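Long-range contacts in DUF1573 domain-containing protein (Porphyromonas gingivalis, PDB 2QSV), which is of unknown function, tentatively linked to cysteine-type peptidase activity, and is represented here by its C-terminal part, two Ig-like beta-sandwich domains: residues A8-P13 against G21-V26; A38-P43 against P81-V86; S44-D49 against V99-P104. One frame throughout, in Å; residues are numbered along the deposited sequence.

Contact 1 (A8-P13 against G21-V26); sequences ARLLFP and GVVRLV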
loop_
_atom_site.group_PDB
_atom_site.type_symbol
_atom_site.label_atom_id
_atom_site.label_comp_id
_atom_site.label_asym_id
_atom_site.label_seq_id
_atom_site.Cartn_x
_atom_site.Cartn_y
_atom_site.Cartn_z
ATOM N N ALA A 8 2.627 -6.467 -10.768
ATOM C CA ALA A 8 2.912 -5.043 -10.749
ATOM C C ALA A 8 3.127 -4.592 -9.287
ATOM O O ALA A 8 3.919 -3.669 -9.028
ATOM C CB ALA A 8 1.771 -4.265 -11.390
ATOM N N ARG A 9 2.428 -5.263 -8.361
ATOM C CA ARG A 9 2.433 -4.941 -6.928
ATOM C C ARG A 9 2.747 -6.180 -6.089
ATOM O O ARG A 9 2.287 -7.276 -6.408
ATOM C CB ARG A 9 1.062 -4.433 -6.494
ATOM C CG ARG A 9 0.759 -2.972 -6.777
ATOM C CD ARG A 9 -0.407 -2.493 -5.878
ATOM N NE ARG A 9 -0.128 -2.653 -4.441
ATOM C CZ ARG A 9 -1.045 -2.630 -3.470
ATOM N NH1 ARG A 9 -2.336 -2.463 -3.746
ATOM N NH2 ARG A 9 -0.669 -2.790 -2.210
ATOM N N LEU A 10 3.511 -6.010 -5.020
ATOM C CA LEU A 10 3.758 -7.093 -4.065
ATOM C C LEU A 10 3.330 -6.587 -2.689
ATOM O O LEU A 10 3.556 -5.422 -2.351
ATOM C CB LEU A 10 5.222 -7.531 -4.069
ATOM C CG LEU A 10 5.882 -8.180 -5.305
ATOM C CD1 LEU A 10 7.372 -8.356 -5.073
ATOM C CD2 LEU A 10 5.249 -9.522 -5.692
ATOM N N LEU A 11 2.681 -7.440 -1.909
ATOM C CA LEU A 11 2.058 -6.987 -0.668
ATOM C C LEU A 11 2.365 -7.970 0.435
ATOM O O LEU A 11 2.018 -9.152 0.328
ATOM C CB LEU A 11 0.548 -6.806 -0.853
ATOM C CG LEU A 11 -0.331 -6.442 0.349
ATOM C CD1 LEU A 11 0.039 -5.055 1.040
ATOM C CD2 LEU A 11 -1.796 -6.444 -0.100
ATOM N N PHE A 12 3.088 -7.498 1.452
ATOM C CA PHE A 12 3.365 -8.302 2.628
ATOM C C PHE A 12 2.059 -8.419 3.451
ATOM O O PHE A 12 1.196 -7.555 3.361
ATOM C CB PHE A 12 4.491 -7.679 3.468
ATOM C CG PHE A 12 5.874 -8.003 2.977
ATOM C CD1 PHE A 12 6.484 -9.214 3.309
ATOM C CD2 PHE A 12 6.567 -7.098 2.188
ATOM C CE1 PHE A 12 7.769 -9.540 2.841
ATOM C CE2 PHE A 12 7.856 -7.388 1.731
ATOM C CZ PHE A 12 8.468 -8.628 2.064
ATOM N N PRO A 13 1.903 -9.513 4.230
ATOM C CA PRO A 13 0.757 -9.498 5.154
ATOM C C PRO A 13 0.913 -8.372 6.222
ATOM O O PRO A 13 2.037 -7.885 6.452
ATOM C CB PRO A 13 0.793 -10.875 5.815
ATOM C CG PRO A 13 2.195 -11.414 5.571
ATOM C CD PRO A 13 2.707 -10.746 4.316
ATOM N N GLY A 21 8.659 -12.918 6.940
ATOM C CA GLY A 21 7.676 -12.956 5.875
ATOM C C GLY A 21 8.384 -12.848 4.558
ATOM O O GLY A 21 9.502 -12.359 4.498
ATOM N N VAL A 22 7.730 -13.304 3.504
ATOM C CA VAL A 22 8.381 -13.381 2.220
ATOM C C VAL A 22 7.360 -13.114 1.131
ATOM O O VAL A 22 6.212 -13.519 1.231
ATOM C CB VAL A 22 9.176 -14.735 2.058
ATOM C CG1 VAL A 22 8.224 -15.917 1.990
ATOM C CG2 VAL A 22 10.120 -14.697 0.835
ATOM N N VAL A 23 7.768 -12.341 0.140
ATOM C CA VAL A 23 6.966 -12.085 -1.034
ATOM C C VAL A 23 7.787 -12.546 -2.258
ATOM O O VAL A 23 9.019 -12.403 -2.307
ATOM C CB VAL A 23 6.482 -10.600 -1.091
ATOM C CG1 VAL A 23 5.723 -10.339 -2.324
ATOM C CG2 VAL A 23 5.509 -10.336 0.043
ATOM N N ARG A 24 7.102 -13.151 -3.213
ATOM C CA ARG A 24 7.779 -13.767 -4.351
ATOM C C ARG A 24 7.438 -13.049 -5.642
ATOM O O ARG A 24 6.276 -12.810 -5.949
ATOM C CB ARG A 24 7.432 -15.267 -4.461
ATOM C CG ARG A 24 7.985 -15.967 -5.736
ATOM C CD ARG A 24 7.766 -17.497 -5.712
ATOM N NE ARG A 24 8.607 -18.132 -4.700
ATOM C CZ ARG A 24 8.366 -19.310 -4.126
ATOM N NH1 ARG A 24 7.281 -20.010 -4.461
ATOM N NH2 ARG A 24 9.204 -19.779 -3.203
ATOM N N LEU A 25 8.479 -12.704 -6.390
ATOM C CA LEU A 25 8.301 -12.169 -7.727
ATOM C C LEU A 25 8.924 -13.111 -8.758
ATOM O O LEU A 25 10.083 -13.503 -8.618
ATOM C CB LEU A 25 8.937 -10.778 -7.834
ATOM C CG LEU A 25 8.787 -10.039 -9.170
ATOM C CD1 LEU A 25 7.342 -9.667 -9.403
ATOM C CD2 LEU A 25 9.658 -8.816 -9.171
ATOM N N VAL A 26 8.160 -13.449 -9.791
ATOM C CA VAL A 26 8.720 -14.221 -10.931
ATOM C C VAL A 26 8.973 -13.331 -12.155
ATOM O O VAL A 26 8.044 -12.810 -12.755
ATOM C CB VAL A 26 7.833 -15.432 -11.325
ATOM C CG1 VAL A 26 8.408 -16.148 -12.570
ATOM C CG2 VAL A 26 7.697 -16.401 -10.149
#

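Contact 2 (A38-P43 against P81-V86); sequences AVVSLP and PLVLEV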
loop_
_atom_site.group_PDB
_atom_site.type_symbol
_atom_site.label_atom_id
_atom_site.label_comp_id
_atom_site.label_asym_id
_atom_site.label_seq_id
_atom_site.Cartn_x
_atom_site.Cartn_y
_atom_site.Cartn_z
ATOM N N ALA A 38 19.680 -6.363 -13.253
ATOM C CA ALA A 38 20.124 -5.900 -11.959
ATOM C C ALA A 38 18.929 -5.328 -11.190
ATOM O O ALA A 38 18.140 -4.552 -11.720
ATOM C CB ALA A 38 21.235 -4.876 -12.108
ATOM N N VAL A 39 18.787 -5.770 -9.947
ATOM C CA VAL A 39 17.883 -5.157 -8.986
ATOM C C VAL A 39 18.652 -3.966 -8.418
ATOM O O VAL A 39 19.492 -4.107 -7.530
ATOM C CB VAL A 39 17.492 -6.147 -7.859
ATOM C CG1 VAL A 39 16.516 -5.494 -6.882
ATOM C CG2 VAL A 39 16.883 -7.428 -8.447
ATOM N N VAL A 40 18.370 -2.786 -8.951
ATOM C CA VAL A 40 19.174 -1.599 -8.624
ATOM C C VAL A 40 18.755 -0.869 -7.329
ATOM O O VAL A 40 19.541 -0.114 -6.757
ATOM C CB VAL A 40 19.289 -0.619 -9.840
ATOM C CG1 VAL A 40 20.085 -1.278 -10.981
ATOM C CG2 VAL A 40 17.935 -0.207 -10.346
ATOM N N SER A 41 17.527 -1.097 -6.874
ATOM C CA SER A 41 17.064 -0.520 -5.612
ATOM C C SER A 41 16.063 -1.476 -4.959
ATOM O O SER A 41 15.210 -2.018 -5.642
ATOM C CB SER A 41 16.423 0.848 -5.857
ATOM O OG SER A 41 16.234 1.555 -4.650
ATOM N N LEU A 42 16.210 -1.693 -3.648
ATOM C CA LEU A 42 15.305 -2.519 -2.847
ATOM C C LEU A 42 14.581 -1.634 -1.854
ATOM O O LEU A 42 15.186 -0.721 -1.341
ATOM C CB LEU A 42 16.086 -3.528 -1.989
ATOM C CG LEU A 42 16.716 -4.809 -2.521
ATOM C CD1 LEU A 42 17.605 -5.425 -1.427
ATOM C CD2 LEU A 42 15.639 -5.801 -2.964
ATOM N N PRO A 43 13.305 -1.938 -1.537
ATOM C CA PRO A 43 12.645 -1.339 -0.377
ATOM C C PRO A 43 13.494 -1.431 0.898
ATOM O O PRO A 43 14.156 -2.448 1.122
ATOM C CB PRO A 43 11.390 -2.198 -0.230
ATOM C CG PRO A 43 11.056 -2.562 -1.611
ATOM C CD PRO A 43 12.396 -2.832 -2.268
ATOM N N PRO A 81 9.457 1.091 -4.048
ATOM C CA PRO A 81 9.670 0.320 -5.280
ATOM C C PRO A 81 10.827 -0.687 -5.228
ATOM O O PRO A 81 11.869 -0.469 -4.599
ATOM C CB PRO A 81 9.950 1.408 -6.332
ATOM C CG PRO A 81 10.664 2.506 -5.534
ATOM C CD PRO A 81 9.991 2.476 -4.150
ATOM N N LEU A 82 10.624 -1.813 -5.883
ATOM C CA LEU A 82 11.732 -2.681 -6.255
ATOM C C LEU A 82 12.136 -2.261 -7.695
ATOM O O LEU A 82 11.339 -2.338 -8.640
ATOM C CB LEU A 82 11.267 -4.139 -6.170
ATOM C CG LEU A 82 12.265 -5.204 -6.630
ATOM C CD1 LEU A 82 13.265 -5.446 -5.518
ATOM C CD2 LEU A 82 11.529 -6.500 -6.965
ATOM N N VAL A 83 13.355 -1.771 -7.868
ATOM C CA VAL A 83 13.712 -1.210 -9.185
ATOM C C VAL A 83 14.522 -2.204 -10.031
ATOM O O VAL A 83 15.604 -2.647 -9.643
ATOM C CB VAL A 83 14.395 0.187 -9.078
ATOM C CG1 VAL A 83 14.533 0.829 -10.485
ATOM C CG2 VAL A 83 13.571 1.102 -8.161
ATOM N N LEU A 84 13.971 -2.544 -11.192
ATOM C CA LEU A 84 14.614 -3.501 -12.107
ATOM C C LEU A 84 15.215 -2.854 -13.353
ATOM O O LEU A 84 14.510 -2.247 -14.147
ATOM C CB LEU A 84 13.620 -4.587 -12.524
ATOM C CG LEU A 84 13.038 -5.359 -11.339
ATOM C CD1 LEU A 84 11.946 -6.264 -11.859
ATOM C CD2 LEU A 84 14.111 -6.137 -10.567
ATOM N N GLU A 85 16.523 -2.999 -13.494
ATOM C CA GLU A 85 17.245 -2.491 -14.656
ATOM C C GLU A 85 17.642 -3.633 -15.592
ATOM O O GLU A 85 18.412 -4.521 -15.229
ATOM C CB GLU A 85 18.482 -1.711 -14.236
ATOM C CG GLU A 85 19.311 -1.239 -15.415
ATOM C CD GLU A 85 20.665 -0.741 -14.981
ATOM O OE1 GLU A 85 20.787 0.489 -14.744
ATOM O OE2 GLU A 85 21.594 -1.592 -14.846
ATOM N N VAL A 86 17.104 -3.591 -16.799
ATOM C CA VAL A 86 17.324 -4.638 -17.786
ATOM C C VAL A 86 18.205 -4.150 -18.948
ATOM O O VAL A 86 17.933 -3.091 -19.549
ATOM C CB VAL A 86 15.967 -5.129 -18.283
ATOM C CG1 VAL A 86 16.034 -5.604 -19.707
ATOM C CG2 VAL A 86 15.464 -6.208 -17.342
HETATM O O HOH W 1 13.473 1.296 -3.360
#

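Contact 3 (S44-D49 against V99-P104); sequences SFVSLD and VMVSLP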
loop_
_atom_site.group_PDB
_atom_site.type_symbol
_atom_site.label_atom_id
_atom_site.label_comp_id
_atom_site.label_asym_id
_atom_site.label_seq_id
_atom_site.Cartn_x
_atom_site.Cartn_y
_atom_site.Cartn_z
ATOM N N SER A 44 13.466 -0.387 1.725
ATOM C CA SER A 44 14.239 -0.366 2.972
ATOM C C SER A 44 13.866 -1.472 3.968
ATOM O O SER A 44 14.637 -1.745 4.903
ATOM C CB SER A 44 14.065 0.973 3.673
ATOM O OG SER A 44 12.729 1.125 4.100
ATOM N N PHE A 45 12.693 -2.084 3.776
ATOM C CA PHE A 45 12.163 -3.088 4.703
ATOM C C PHE A 45 12.274 -4.508 4.156
ATOM O O PHE A 45 11.714 -5.441 4.736
ATOM C CB PHE A 45 10.693 -2.784 5.101
ATOM C CG PHE A 45 9.757 -2.537 3.913
ATOM C CD1 PHE A 45 9.119 -3.593 3.250
ATOM C CD2 PHE A 45 9.509 -1.240 3.465
ATOM C CE1 PHE A 45 8.245 -3.351 2.161
ATOM C CE2 PHE A 45 8.625 -0.986 2.394
ATOM C CZ PHE A 45 7.988 -2.040 1.755
ATOM N N VAL A 46 12.995 -4.679 3.046
ATOM C CA VAL A 46 13.209 -6.026 2.510
ATOM C C VAL A 46 14.682 -6.412 2.366
ATOM O O VAL A 46 15.563 -5.554 2.321
ATOM C CB VAL A 46 12.460 -6.327 1.162
ATOM C CG1 VAL A 46 11.005 -5.870 1.165
ATOM C CG2 VAL A 46 13.231 -5.825 -0.027
ATOM N N SER A 47 14.903 -7.724 2.284
ATOM C CA SER A 47 16.196 -8.346 2.008
ATOM C C SER A 47 16.111 -9.148 0.729
ATOM O O SER A 47 15.107 -9.854 0.499
ATOM C CB SER A 47 16.562 -9.301 3.139
ATOM O OG SER A 47 17.506 -8.690 3.982
ATOM N N LEU A 48 17.148 -9.031 -0.100
ATOM C CA LEU A 48 17.305 -9.852 -1.295
ATOM C C LEU A 48 18.796 -10.075 -1.629
ATOM O O LEU A 48 19.535 -9.123 -1.885
ATOM C CB LEU A 48 16.577 -9.228 -2.486
ATOM C CG LEU A 48 16.495 -10.013 -3.805
ATOM C CD1 LEU A 48 15.527 -11.178 -3.677
ATOM C CD2 LEU A 48 16.083 -9.096 -4.968
ATOM N N ASP A 49 19.228 -11.337 -1.622
ATOM C CA ASP A 49 20.587 -11.680 -2.068
ATOM C C ASP A 49 20.640 -11.908 -3.582
ATOM O O ASP A 49 21.631 -11.576 -4.220
ATOM C CB ASP A 49 21.162 -12.842 -1.258
ATOM C CG ASP A 49 21.356 -12.477 0.214
ATOM O OD1 ASP A 49 21.078 -13.330 1.082
ATOM O OD2 ASP A 49 21.771 -11.325 0.504
ATOM N N VAL A 99 8.477 -2.483 -9.457
ATOM C CA VAL A 99 7.340 -3.142 -8.846
ATOM C C VAL A 99 7.176 -2.480 -7.486
ATOM O O VAL A 99 8.151 -2.369 -6.733
ATOM C CB VAL A 99 7.624 -4.676 -8.704
ATOM C CG1 VAL A 99 6.580 -5.378 -7.814
ATOM C CG2 VAL A 99 7.638 -5.322 -10.107
HETATM N N MSE A 100 5.963 -2.035 -7.179
HETATM C CA MSE A 100 5.688 -1.441 -5.869
HETATM C C MSE A 100 5.526 -2.525 -4.812
HETATM O O MSE A 100 4.743 -3.451 -4.978
HETATM C CB MSE A 100 4.453 -0.546 -5.901
HETATM C CG MSE A 100 4.321 0.383 -4.656
HETATM SE SE MSE A 100 5.759 1.732 -4.474
HETATM C CE MSE A 100 5.788 2.494 -6.286
ATOM N N VAL A 101 6.288 -2.412 -3.732
ATOM C CA VAL A 101 6.204 -3.328 -2.629
ATOM C C VAL A 101 5.531 -2.594 -1.442
ATOM O O VAL A 101 5.988 -1.522 -1.021
ATOM C CB VAL A 101 7.612 -3.850 -2.271
ATOM C CG1 VAL A 101 7.549 -4.942 -1.226
ATOM C CG2 VAL A 101 8.392 -4.330 -3.548
ATOM N N SER A 102 4.455 -3.175 -0.909
ATOM C CA SER A 102 3.686 -2.594 0.201
ATOM C C SER A 102 3.759 -3.422 1.465
ATOM O O SER A 102 3.762 -4.667 1.434
ATOM C CB SER A 102 2.219 -2.394 -0.177
ATOM O OG SER A 102 2.117 -1.356 -1.129
ATOM N N LEU A 103 3.846 -2.713 2.583
ATOM C CA LEU A 103 3.880 -3.308 3.905
ATOM C C LEU A 103 2.892 -2.569 4.818
ATOM O O LEU A 103 3.066 -1.363 5.064
ATOM C CB LEU A 103 5.306 -3.213 4.502
ATOM C CG LEU A 103 5.518 -3.640 5.966
ATOM C CD1 LEU A 103 5.133 -5.122 6.169
ATOM C CD2 LEU A 103 6.962 -3.359 6.389
ATOM N N PRO A 104 1.855 -3.285 5.310
ATOM C CA PRO A 104 1.020 -2.790 6.423
ATOM C C PRO A 104 1.691 -3.068 7.756
ATOM O O PRO A 104 1.511 -4.133 8.327
ATOM C CB PRO A 104 -0.311 -3.591 6.288
ATOM C CG PRO A 104 -0.101 -4.554 5.010
ATOM C CD PRO A 104 1.412 -4.615 4.831
#

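Contact 1 (A8-P13 against G21-V26)
Leu10 and Val23 meet between the two sheets of an Ig-like beta-sandwich, where strand 9-11 belongs to the five-stranded mixed sheet and strand 22-29 to the four-stranded one facing it. The axes of 9-11 and 22-26 approach to 7.4 Å, a spacing filled by side chains rather than backbone bonds. Leu10 slides past Val23 in the opposite direction. Its CB presses on Val23 CG1 at 3.3 Å, tighter than usual van der Waals contact, and its CG follows at 3.7 Å from the same methyl. Both tip methyls still touch Val23 CG1, Leu10 CD2 tightly at 3.5 Å; Leu10 CD1 also reaches Leu25 CB at 4.0 Å, and CD2 the carbonyl oxygen Arg24 O. Leu65 of strand 61-67 and Val99 of strand 94-105 also touch this leucine. Val23 CG1 is anti to the backbone N (chi1 177°) and takes Leu10, while CG2, anti to the carbonyl carbon, takes the Phe12 ring. The rim of that ring is turned to the start of segment 21-26, with Val22 N and Gly21 O near its plane. Over the ring centre sits Val23 CG2, a CH-pi contact 3.6 Å from the Phe12 centroid and only 12° off the normal.

Contact 2 (A38-P43 against P81-V86)
Leu82 CD1 sits at the apolar centre, 3.5 Å from Val39 CG1 and equally close to Leu42 CD2. Leu42 and Leu82 lie side by side and point the same way, as do Val39 and Leu84, whose CG2 and CD2 methyls are 3.7 Å apart. This face of the sheet looks into the sandwich: Leu84 goes on to touch Leu3 and Val5 of strand 3-5 in the facing sheet. Across the backbone, antiparallel strands 35-41 and 76-87 pair regularly at first, Ala38 and Glu85 exchanging two nearly straight N-H...O bonds. Val40 then takes a near-helical backbone conformation (phi -85°, psi -20°). Its N gives a bent bond to Val83 O (142° at the hydrogen), while Val83 N returns a straighter one to Ser41 O, a pattern consistent with a classic beta bulge. Val40 CG2 lies 3.6 Å from Val83 CG1, and Val40 CG1 3.7 Å from Glu85 CB. Farther out the contact turns polar. A water donates to Pro81 O at 2.7 Å and also bonds Ser41 OG, bridging the strands where Pro43 CD packs on that same carbonyl. Glu85 OE1 forms a long, weak ion pair with Lys94. The chemistry thus splits by face: branched hydrocarbon toward the core, and on the other methyls, hydroxyl and carboxylate suited to partial contact with solvent.

Contact 3 (S44-D49 against V99-P104)
The Phe45 ring receives Leu103 over one face and the backbone of Val101 at its edge. Leu103 CB lies 3.7 Å above the ring plane, displaced from the centre toward the rim, and makes a CH-pi contact 22° off the normal. Farther along the same leucine, Leu103 CD2 is 3.8 Å from both Phe45 CG and Phe45 CD1; the two side chains slide past each other in opposite directions. Leu103 CG is anti to the backbone N (chi1 173°), and chi2 (60°) then sets the branches that bring CD2 to the ring. At the rim, Val101 O lies in the ring plane, 3.5 Å from Phe45 CZ, and Val101 CG1 is 3.8 Å from Phe45 CE1. The contact spans the beta-sandwich of the first Ig-like domain. Backbone bonds of Phe45 with Ala68 and of Ser47 with Ser66 hold the 44-49 segment beside strand 61-67, where 46-47 is the edge strand of the four-stranded sheet, whereas 99-104 runs inside the five-stranded one, beside strands 9-11 and 76-87. Leu67 touches both Phe45 and Leu103, extending the buried apolar layer. Val46 adds a looser touch, its CG1 4.3 Å from Val101 CG1, and also meets Phe12. Ser102, between Val101 and Leu103, whose CB atoms point toward segment 44-49, has its CB directed away; its OG hydrogen-bonds Asp79 OD1 on the neighbouring strand 76-87.

Overall arrangement
All three contacts lie in the first Ig-like domain of this two-domain fragment. Contacts 1 and 3 bridge its two facing sheets and have centres about 8 Å apart; contact 2 pairs neighbouring strands within the five-stranded sheet, about 14 Å from contact 1 and 11 Å from contact 3. Contact 1 closes before the others open along the chain, whereas the segments of contacts 2 and 3 alternate. Strands 9-11, 94-105, 76-87 and 35-41 follow one another across that sheet, so backbone bonding links the three: Leu10 bonds with Met100 and Ser102, and Leu82 with Val99. Leu25 against Leu82 joins contacts 1 and 2; together the three unite the domain's two sheets around one apolar interior.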